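Local atomic coordinates of protein toll (Drosophila melanogaster, PDB entry 4LXR), a protein that binds the cleaved, active form of the cytokine Spätzle and triggers the Toll signalling pathway of dorsal-ventral patterning and antifungal immunity in the fly. Residues V75-C80 with L103-D108; E159-H164 with N180-M185. All coordinates share one frame; numbering follows the deposited sequence.

Interaction 1 of 2, residues V75-C80 with L103-D108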
ATOM      1  N   VAL A  75      17.748 -31.311 -18.231  1.00 26.58           N
ATOM      2  CA  VAL A  75      16.848 -31.570 -19.349  1.00 20.80           C
ATOM      3  C   VAL A  75      15.454 -31.643 -18.800  1.00 27.33           C
ATOM      4  O   VAL A  75      15.189 -32.414 -17.875  1.00 27.94           O
ATOM      5  CB  VAL A  75      17.134 -32.889 -20.067  1.00 22.97           C
ATOM      6  CG1 VAL A  75      16.082 -33.134 -21.156  1.00 22.73           C
ATOM      7  CG2 VAL A  75      18.514 -32.879 -20.656  1.00 26.02           C
ATOM      8  N   GLN A  76      14.558 -30.829 -19.349  1.00 26.43           N
ATOM      9  CA  GLN A  76      13.173 -30.848 -18.903  1.00 25.48           C
ATOM     10  C   GLN A  76      12.288 -31.185 -20.087  1.00 27.72           C
ATOM     11  O   GLN A  76      12.293 -30.468 -21.082  1.00 31.27           O
ATOM     12  CB  GLN A  76      12.777 -29.493 -18.323  1.00 24.45           C
ATOM     13  CG  GLN A  76      11.347 -29.435 -17.813  1.00 32.25           C
ATOM     14  CD  GLN A  76      11.002 -28.106 -17.166  1.00 41.62           C
ATOM     15  OE1 GLN A  76      10.752 -27.109 -17.847  1.00 51.31           O
ATOM     16  NE2 GLN A  76      10.989 -28.086 -15.848  1.00 38.79           N
ATOM     17  N   MET A  77      11.526 -32.268 -19.969  1.00 21.70           N
ATOM     18  CA  MET A  77      10.659 -32.728 -21.049  1.00 23.11           C
ATOM     19  C   MET A  77       9.222 -32.597 -20.569  1.00 23.85           C
ATOM     20  O   MET A  77       8.885 -33.080 -19.500  1.00 24.10           O
ATOM     21  CB  MET A  77      10.973 -34.182 -21.429  1.00 19.44           C
ATOM     22  CG  MET A  77      12.352 -34.377 -22.073  1.00 23.22           C
ATOM     23  SD  MET A  77      12.769 -36.105 -22.427  1.00 29.14           S
ATOM     24  CE  MET A  77      11.889 -36.292 -23.985  1.00 22.92           C
ATOM     25  N   ARG A  78       8.379 -31.941 -21.360  1.00 22.30           N
ATOM     26  CA  ARG A  78       7.017 -31.648 -20.950  1.00 19.35           C
ATOM     27  C   ARG A  78       6.004 -32.097 -21.994  1.00 23.61           C
ATOM     28  O   ARG A  78       6.109 -31.735 -23.179  1.00 26.26           O
ATOM     29  CB  ARG A  78       6.846 -30.134 -20.707  1.00 24.23           C
ATOM     30  CG  ARG A  78       7.521 -29.646 -19.434  1.00 31.14           C
ATOM     31  CD  ARG A  78       7.431 -28.121 -19.266  1.00 32.84           C
ATOM     32  NE  ARG A  78       6.079 -27.643 -18.995  1.00 40.78           N
ATOM     33  CZ  ARG A  78       5.720 -26.359 -19.036  1.00 42.10           C
ATOM     34  NH1 ARG A  78       6.623 -25.431 -19.330  1.00 38.85           N
ATOM     35  NH2 ARG A  78       4.467 -26.000 -18.781  1.00 37.39           N
ATOM     36  N   ARG A  79       5.008 -32.855 -21.537  1.00 21.34           N
ATOM     37  CA  ARG A  79       3.897 -33.332 -22.380  1.00 22.27           C
ATOM     38  C   ARG A  79       4.357 -34.322 -23.454  1.00 28.26           C
ATOM     39  O   ARG A  79       3.667 -34.546 -24.457  1.00 32.73           O
ATOM     40  CB  ARG A  79       3.124 -32.156 -23.012  1.00 23.50           C
ATOM     41  CG  ARG A  79       2.913 -30.986 -22.063  1.00 33.52           C
ATOM     42  CD  ARG A  79       2.102 -29.864 -22.690  1.00 44.20           C
ATOM     43  NE  ARG A  79       0.673 -30.043 -22.460  1.00 64.10           N
ATOM     44  CZ  ARG A  79      -0.193 -29.042 -22.292  1.00 80.54           C
ATOM     45  NH1 ARG A  79      -1.479 -29.303 -22.087  1.00 82.35           N
ATOM     46  NH2 ARG A  79       0.226 -27.781 -22.326  1.00 82.26           N
ATOM     47  N   CYS A  80       5.515 -34.933 -23.233  1.00 26.56           N
ATOM     48  CA  CYS A  80       6.048 -35.882 -24.210  1.00 22.75           C
ATOM     49  C   CYS A  80       5.536 -37.283 -23.933  1.00 27.74           C
ATOM     50  O   CYS A  80       5.141 -37.595 -22.808  1.00 20.52           O
ATOM     51  CB  CYS A  80       7.587 -35.850 -24.219  1.00 27.45           C
ATOM     52  SG  CYS A  80       8.259 -34.168 -24.606  1.00 33.61           S
ATOM     53  N   LEU A 103      17.137 -34.832 -14.998  1.00 21.96           N
ATOM     54  CA  LEU A 103      16.096 -35.120 -15.985  1.00 19.29           C
ATOM     55  C   LEU A 103      14.744 -34.930 -15.322  1.00 21.13           C
ATOM     56  O   LEU A 103      14.459 -35.549 -14.282  1.00 22.35           O
ATOM     57  CB  LEU A 103      16.194 -36.557 -16.523  1.00 17.59           C
ATOM     58  CG  LEU A 103      15.056 -36.981 -17.481  1.00 23.32           C
ATOM     59  CD1 LEU A 103      15.010 -36.118 -18.765  1.00 18.38           C
ATOM     60  CD2 LEU A 103      15.126 -38.500 -17.846  1.00 17.88           C
ATOM     61  N   ILE A 104      13.923 -34.072 -15.926  1.00 18.28           N
ATOM     62  CA  ILE A 104      12.535 -33.842 -15.519  1.00 16.21           C
ATOM     63  C   ILE A 104      11.641 -34.348 -16.652  1.00 22.37           C
ATOM     64  O   ILE A 104      11.881 -34.063 -17.826  1.00 19.94           O
ATOM     65  CB  ILE A 104      12.295 -32.349 -15.264  1.00 24.15           C
ATOM     66  CG1 ILE A 104      13.039 -31.922 -13.988  1.00 20.96           C
ATOM     67  CG2 ILE A 104      10.796 -32.010 -15.202  1.00 15.90           C
ATOM     68  CD1 ILE A 104      13.441 -30.504 -13.993  1.00 26.50           C
ATOM     69  N   PHE A 105      10.649 -35.159 -16.318  1.00 19.22           N
ATOM     70  CA  PHE A 105       9.740 -35.688 -17.327  1.00 20.25           C
ATOM     71  C   PHE A 105       8.340 -35.501 -16.787  1.00 25.77           C
ATOM     72  O   PHE A 105       7.878 -36.273 -15.945  1.00 29.77           O
ATOM     73  CB  PHE A 105      10.021 -37.170 -17.631  1.00 19.68           C
ATOM     74  CG  PHE A 105       9.370 -37.670 -18.909  1.00 19.11           C
ATOM     75  CD1 PHE A 105       8.016 -38.027 -18.933  1.00 17.61           C
ATOM     76  CD2 PHE A 105      10.110 -37.788 -20.075  1.00 18.26           C
ATOM     77  CE1 PHE A 105       7.428 -38.493 -20.095  1.00 18.36           C
ATOM     78  CE2 PHE A 105       9.527 -38.240 -21.264  1.00 19.00           C
ATOM     79  CZ  PHE A 105       8.186 -38.591 -21.277  1.00 20.78           C
ATOM     80  N   GLU A 106       7.678 -34.454 -17.274  1.00 20.68           N
ATOM     81  CA  GLU A 106       6.353 -34.067 -16.817  1.00 21.22           C
ATOM     82  C   GLU A 106       5.375 -34.167 -17.977  1.00 23.71           C
ATOM     83  O   GLU A 106       5.465 -33.386 -18.925  1.00 30.63           O
ATOM     84  CB  GLU A 106       6.414 -32.630 -16.293  1.00 16.32           C
ATOM     85  CG  GLU A 106       5.109 -32.036 -15.855  1.00 29.58           C
ATOM     86  CD  GLU A 106       5.288 -30.577 -15.450  1.00 41.14           C
ATOM     87  OE1 GLU A 106       4.954 -29.696 -16.268  1.00 43.98           O
ATOM     88  OE2 GLU A 106       5.787 -30.315 -14.334  1.00 42.80           O
ATOM     89  N   SER A 107       4.434 -35.108 -17.918  1.00 24.05           N
ATOM     90  CA  SER A 107       3.514 -35.276 -19.044  1.00 21.75           C
ATOM     91  C   SER A 107       2.194 -35.939 -18.704  1.00 29.24           C
ATOM     92  O   SER A 107       2.151 -36.893 -17.933  1.00 33.38           O
ATOM     93  CB  SER A 107       4.191 -36.066 -20.181  1.00 23.23           C
ATOM     94  OG  SER A 107       3.234 -36.388 -21.189  1.00 24.92           O
ATOM     95  N   ASP A 108       1.124 -35.458 -19.328  1.00 29.37           N
ATOM     96  CA  ASP A 108      -0.184 -36.093 -19.225  1.00 24.60           C
ATOM     97  C   ASP A 108      -0.530 -36.849 -20.500  1.00 25.69           C
ATOM     98  O   ASP A 108      -1.670 -37.285 -20.705  1.00 28.50           O
ATOM     99  CB  ASP A 108      -1.247 -35.036 -18.915  1.00 23.29           C
ATOM    100  CG  ASP A 108      -0.965 -34.320 -17.606  1.00 29.47           C
ATOM    101  OD1 ASP A 108      -0.386 -34.952 -16.689  1.00 28.45           O
ATOM    102  OD2 ASP A 108      -1.301 -33.131 -17.492  1.00 37.31           O
TER

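Interaction 2 of 2, residues E159-H164 with N180-M185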
ATOM      1  N   GLU A 159      -0.401 -44.863  -4.805  1.00 17.83           N
ATOM      2  CA  GLU A 159      -1.062 -45.481  -3.649  1.00 19.06           C
ATOM      3  C   GLU A 159      -0.109 -46.241  -2.731  1.00 22.90           C
ATOM      4  O   GLU A 159      -0.333 -46.313  -1.520  1.00 23.60           O
ATOM      5  CB  GLU A 159      -2.174 -46.427  -4.137  1.00 19.57           C
ATOM      6  CG  GLU A 159      -3.283 -45.659  -4.872  1.00 33.98           C
ATOM      7  CD  GLU A 159      -4.283 -46.536  -5.612  1.00 35.65           C
ATOM      8  OE1 GLU A 159      -5.486 -46.207  -5.585  1.00 36.86           O
ATOM      9  OE2 GLU A 159      -3.874 -47.525  -6.239  1.00 43.00           O
ATOM     10  N   GLU A 160       0.931 -46.837  -3.309  1.00 21.87           N
ATOM     11  CA  GLU A 160       1.895 -47.586  -2.509  1.00 18.44           C
ATOM     12  C   GLU A 160       3.211 -47.745  -3.251  1.00 18.57           C
ATOM     13  O   GLU A 160       3.247 -47.735  -4.482  1.00 21.50           O
ATOM     14  CB  GLU A 160       1.315 -48.953  -2.121  1.00 33.07           C
ATOM     15  CG  GLU A 160       0.983 -49.822  -3.314  1.00 49.98           C
ATOM     16  CD  GLU A 160      -0.184 -50.761  -3.045  1.00 72.41           C
ATOM     17  OE1 GLU A 160       0.027 -51.800  -2.375  1.00 75.64           O
ATOM     18  OE2 GLU A 160      -1.311 -50.455  -3.503  1.00 77.59           O
ATOM     19  N   MET A 161       4.306 -47.874  -2.510  1.00 26.23           N
ATOM     20  CA  MET A 161       5.589 -48.150  -3.133  1.00 17.54           C
ATOM     21  C   MET A 161       6.224 -49.376  -2.516  1.00 19.61           C
ATOM     22  O   MET A 161       6.538 -49.367  -1.323  1.00 24.99           O
ATOM     23  CB  MET A 161       6.536 -46.971  -2.974  1.00 28.54           C
ATOM     24  CG  MET A 161       6.049 -45.716  -3.680  1.00 39.30           C
ATOM     25  SD  MET A 161       6.855 -44.246  -3.034  1.00 41.54           S
ATOM     26  CE  MET A 161       6.454 -43.015  -4.280  1.00 35.63           C
ATOM     27  N   PRO A 162       6.428 -50.430  -3.329  1.00 18.54           N
ATOM     28  CA  PRO A 162       7.099 -51.622  -2.795  1.00 28.88           C
ATOM     29  C   PRO A 162       8.492 -51.185  -2.401  1.00 33.74           C
ATOM     30  O   PRO A 162       9.081 -50.292  -3.039  1.00 26.92           O
ATOM     31  CB  PRO A 162       7.114 -52.614  -3.986  1.00 19.54           C
ATOM     32  CG  PRO A 162       5.943 -52.187  -4.842  1.00 29.84           C
ATOM     33  CD  PRO A 162       5.904 -50.637  -4.693  1.00 23.99           C
ATOM     34  N   SER A 163       8.970 -51.768  -1.314  1.00 27.19           N
ATOM     35  CA  SER A 163      10.249 -51.413  -0.713  1.00 30.92           C
ATOM     36  C   SER A 163      11.412 -51.497  -1.693  1.00 23.10           C
ATOM     37  O   SER A 163      12.391 -50.802  -1.514  1.00 26.03           O
ATOM     38  CB  SER A 163      10.542 -52.338   0.480  1.00 32.14           C
ATOM     39  OG  SER A 163       9.620 -52.101   1.531  1.00 47.77           O
ATOM     40  N   HIS A 164      11.314 -52.355  -2.711  1.00 20.45           N
ATOM     41  CA  HIS A 164      12.476 -52.609  -3.560  1.00 23.94           C
ATOM     42  C   HIS A 164      12.796 -51.480  -4.545  1.00 19.84           C
ATOM     43  O   HIS A 164      13.830 -51.518  -5.213  1.00 23.47           O
ATOM     44  CB  HIS A 164      12.448 -54.019  -4.216  1.00 27.21           C
ATOM     45  CG  HIS A 164      11.457 -54.189  -5.336  1.00 25.92           C
ATOM     46  ND1 HIS A 164      10.227 -54.800  -5.163  1.00 28.56           N
ATOM     47  CD2 HIS A 164      11.550 -53.908  -6.661  1.00 29.65           C
ATOM     48  CE1 HIS A 164       9.594 -54.857  -6.323  1.00 27.02           C
ATOM     49  NE2 HIS A 164      10.373 -54.318  -7.250  1.00 20.98           N
ATOM     50  N   ASN A 180       0.646 -37.420  -3.516  1.00 28.03           N
ATOM     51  CA  ASN A 180       0.353 -38.728  -4.059  1.00 22.15           C
ATOM     52  C   ASN A 180      -0.810 -39.282  -3.285  1.00 24.31           C
ATOM     53  O   ASN A 180      -1.642 -38.513  -2.787  1.00 25.15           O
ATOM     54  CB  ASN A 180       1.589 -39.636  -4.007  1.00 22.09           C
ATOM     55  CG  ASN A 180       2.558 -39.352  -5.149  1.00 21.86           C
ATOM     56  OD1 ASN A 180       2.283 -39.684  -6.310  1.00 14.90           O
ATOM     57  ND2 ASN A 180       3.691 -38.714  -4.829  1.00 14.18           N
ATOM     58  N   LYS A 181      -0.897 -40.603  -3.190  1.00 16.41           N
ATOM     59  CA  LYS A 181      -1.998 -41.219  -2.457  1.00 22.93           C
ATOM     60  C   LYS A 181      -1.477 -42.218  -1.424  1.00 21.64           C
ATOM     61  O   LYS A 181      -2.134 -43.225  -1.133  1.00 24.13           O
ATOM     62  CB  LYS A 181      -2.982 -41.893  -3.429  1.00 20.26           C
ATOM     63  CG  LYS A 181      -3.885 -40.921  -4.222  1.00 20.07           C
ATOM     64  CD  LYS A 181      -4.755 -41.719  -5.227  1.00 26.25           C
ATOM     65  CE  LYS A 181      -5.821 -40.857  -5.925  1.00 26.92           C
ATOM     66  NZ  LYS A 181      -6.691 -41.661  -6.870  1.00 22.71           N
ATOM     67  N   LEU A 182      -0.298 -41.943  -0.868  1.00 23.36           N
ATOM     68  CA  LEU A 182       0.329 -42.896   0.052  1.00 28.97           C
ATOM     69  C   LEU A 182      -0.461 -43.085   1.348  1.00 25.76           C
ATOM     70  O   LEU A 182      -0.830 -42.114   2.003  1.00 24.87           O
ATOM     71  CB  LEU A 182       1.784 -42.502   0.347  1.00 22.27           C
ATOM     72  CG  LEU A 182       2.693 -42.669  -0.872  1.00 21.99           C
ATOM     73  CD1 LEU A 182       4.030 -41.968  -0.689  1.00 19.51           C
ATOM     74  CD2 LEU A 182       2.887 -44.160  -1.197  1.00 16.67           C
ATOM     75  N   ARG A 183      -0.716 -44.337   1.714  1.00 26.63           N
ATOM     76  CA  ARG A 183      -1.449 -44.647   2.947  1.00 26.74           C
ATOM     77  C   ARG A 183      -0.535 -45.157   4.046  1.00 28.33           C
ATOM     78  O   ARG A 183      -0.858 -45.060   5.239  1.00 29.84           O
ATOM     79  CB  ARG A 183      -2.486 -45.733   2.700  1.00 34.21           C
ATOM     80  CG  ARG A 183      -3.537 -45.388   1.701  1.00 42.36           C
ATOM     81  CD  ARG A 183      -3.595 -46.437   0.600  1.00 44.25           C
ATOM     82  NE  ARG A 183      -4.947 -46.508   0.065  1.00 54.52           N
ATOM     83  CZ  ARG A 183      -5.439 -45.692  -0.862  1.00 49.57           C
ATOM     84  NH1 ARG A 183      -4.675 -44.737  -1.390  1.00 28.90           N
ATOM     85  NH2 ARG A 183      -6.696 -45.848  -1.271  1.00 46.85           N
ATOM     86  N   GLN A 184       0.581 -45.755   3.633  1.00 24.80           N
ATOM     87  CA  GLN A 184       1.524 -46.350   4.564  1.00 24.05           C
ATOM     88  C   GLN A 184       2.953 -45.986   4.173  1.00 30.36           C
ATOM     89  O   GLN A 184       3.267 -45.874   2.992  1.00 29.59           O
ATOM     90  CB  GLN A 184       1.380 -47.897   4.586  1.00 23.22           C
ATOM     91  CG  GLN A 184      -0.045 -48.410   4.817  1.00 31.23           C
ATOM     92  CD  GLN A 184      -0.559 -48.103   6.222  1.00 39.25           C
ATOM     93  OE1 GLN A 184       0.228 -47.811   7.130  1.00 35.86           O
ATOM     94  NE2 GLN A 184      -1.885 -48.167   6.407  1.00 40.21           N
ATOM     95  N   MET A 185       3.815 -45.824   5.174  1.00 27.09           N
ATOM     96  CA  MET A 185       5.248 -45.791   4.931  1.00 32.31           C
ATOM     97  C   MET A 185       5.725 -47.160   4.448  1.00 30.34           C
ATOM     98  O   MET A 185       5.438 -48.177   5.072  1.00 33.18           O
ATOM     99  CB  MET A 185       6.001 -45.422   6.212  1.00 34.86           C
ATOM    100  CG  MET A 185       7.447 -45.014   5.967  1.00 41.33           C
ATOM    101  SD  MET A 185       7.504 -43.376   5.214  1.00 32.81           S
ATOM    102  CE  MET A 185       6.742 -42.431   6.525  1.00 36.44           C
TER
HETATM  103  O   HOH W   1      -7.184 -44.068  -5.120  1.00 26.09           O
HETATM  104  O   HOH W   2       0.776 -46.969   0.905  1.00 33.20           O
HETATM  105  O   HOH W   3       3.745 -47.488   0.577  1.00 31.45           O

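Interaction 1 of 2, residues V75-C80 with L103-D108
V75 O accepts the backbone N-H of I104 at 2.9 Å, the first of four backbone bonds that join two parallel strands in register. M77 works from both ends, its N donating to I104 O at 2.8 Å and its O accepting from E106 N. The last bond, R79 N to E106 O at 2.7 Å, lies just past the strand end, where R79 turns with a positive phi (66°). Beyond it S107 OG, anti to the backbone N (chi1 172°), donates to C80 O at 2.8 Å, approaching from above the carbonyl plane; N109 N also bonds this hydroxyl. These are neighbouring strands on the concave side of the leucine-rich-repeat solenoid. V75, M77, L103 and F105 turn to its interior: M77 SD lies 3.9 Å from F105 CD2 in an oblique Met-aromatic contact, and C80, disulfide-bonded to C52, places CB against CZ of the same ring. Q76, I104, R78 and E106 form the other face. There R78 NE and E106 OE1 make a loose salt bridge at 3.6 Å, their side chains side by side but the flat groups 79° apart. Each has a stronger partner: R78 NH2 forms a salt bridge with E48 and a hydrogen bond with S12 O of the Spätzle chain; E106 OE2 forms a salt bridge with R129. Q76 lays CG on I104 CG2 at 3.7 Å, while its OE1 is bonded by Q49.

Interaction 2 of 2, residues E159-H164 with N180-M185
E159, E160 and M161 pack on K181, L182 and R183 where two successive turns of the leucine-rich-repeat solenoid meet, in the loops that follow strands 151-155 and 174-176, with waters bridging them. Segment E159-H164 lies in repeat LRR 1 and N180-M185 in LRR 2. The backbones come closest at E159 and K181, where E159 CA directs its hydrogen at K181 O, 3.5 Å away. L182 supplies the apolar part: its CD2 reaches E160 CA at 3.8 Å and also lies near M161 CG, so a buried leucine tip rests against the backbone of the preceding turn. N180 occupies the asparagine position of the LxxLxLxxNxL consensus, buried and bonded to backbone groups of the turn before, its OD1 to A156 N and I158 N and its ND2 to L154 O.

The exposed E159 side chain lies beside those of K181 and R183 and points the same way as each. The bend of R183 at chi2 (125°) sets its CD beside E159 O. R183 NH1 donates to K181 O at 3.0 Å with that oxygen in the guanidinium plane. The same NH1 lies beside E159 CG; the carboxylate is turned 74° from the guanidinium, and E159 OE1 stands well out of the latter's plane, so the opposite charges are near without an N-H directed at the oxygen. A water instead joins E159 OE1 to K181 NZ.

Two further waters link the backbones as the turns diverge. One donates to E159 O at 2.7 Å and accepts from Q184 N. The other donates to Q184 O and accepts from M161 N at 3.2 Å.

In the fold
Both contacts join consecutive turns of the same solenoid, in the N-terminal part of the extracellular domain, but by different means: 75-80 with 103-108 by direct strand pairing, 159-164 with 180-185 by loop packing and water. They follow one another along the chain, with centres 23 Å apart and nearest atoms about 12 Å apart, so they do not touch. Interaction 1 lies at the Spätzle interface: the side chain of R79 packs on I13 of that chain and comes within about 4 Å of an N-linked sugar. No other protein chain of the assembly touches interaction 2; a buffer molecule, probably from crystallisation, hydrogen-bonds N180 O there.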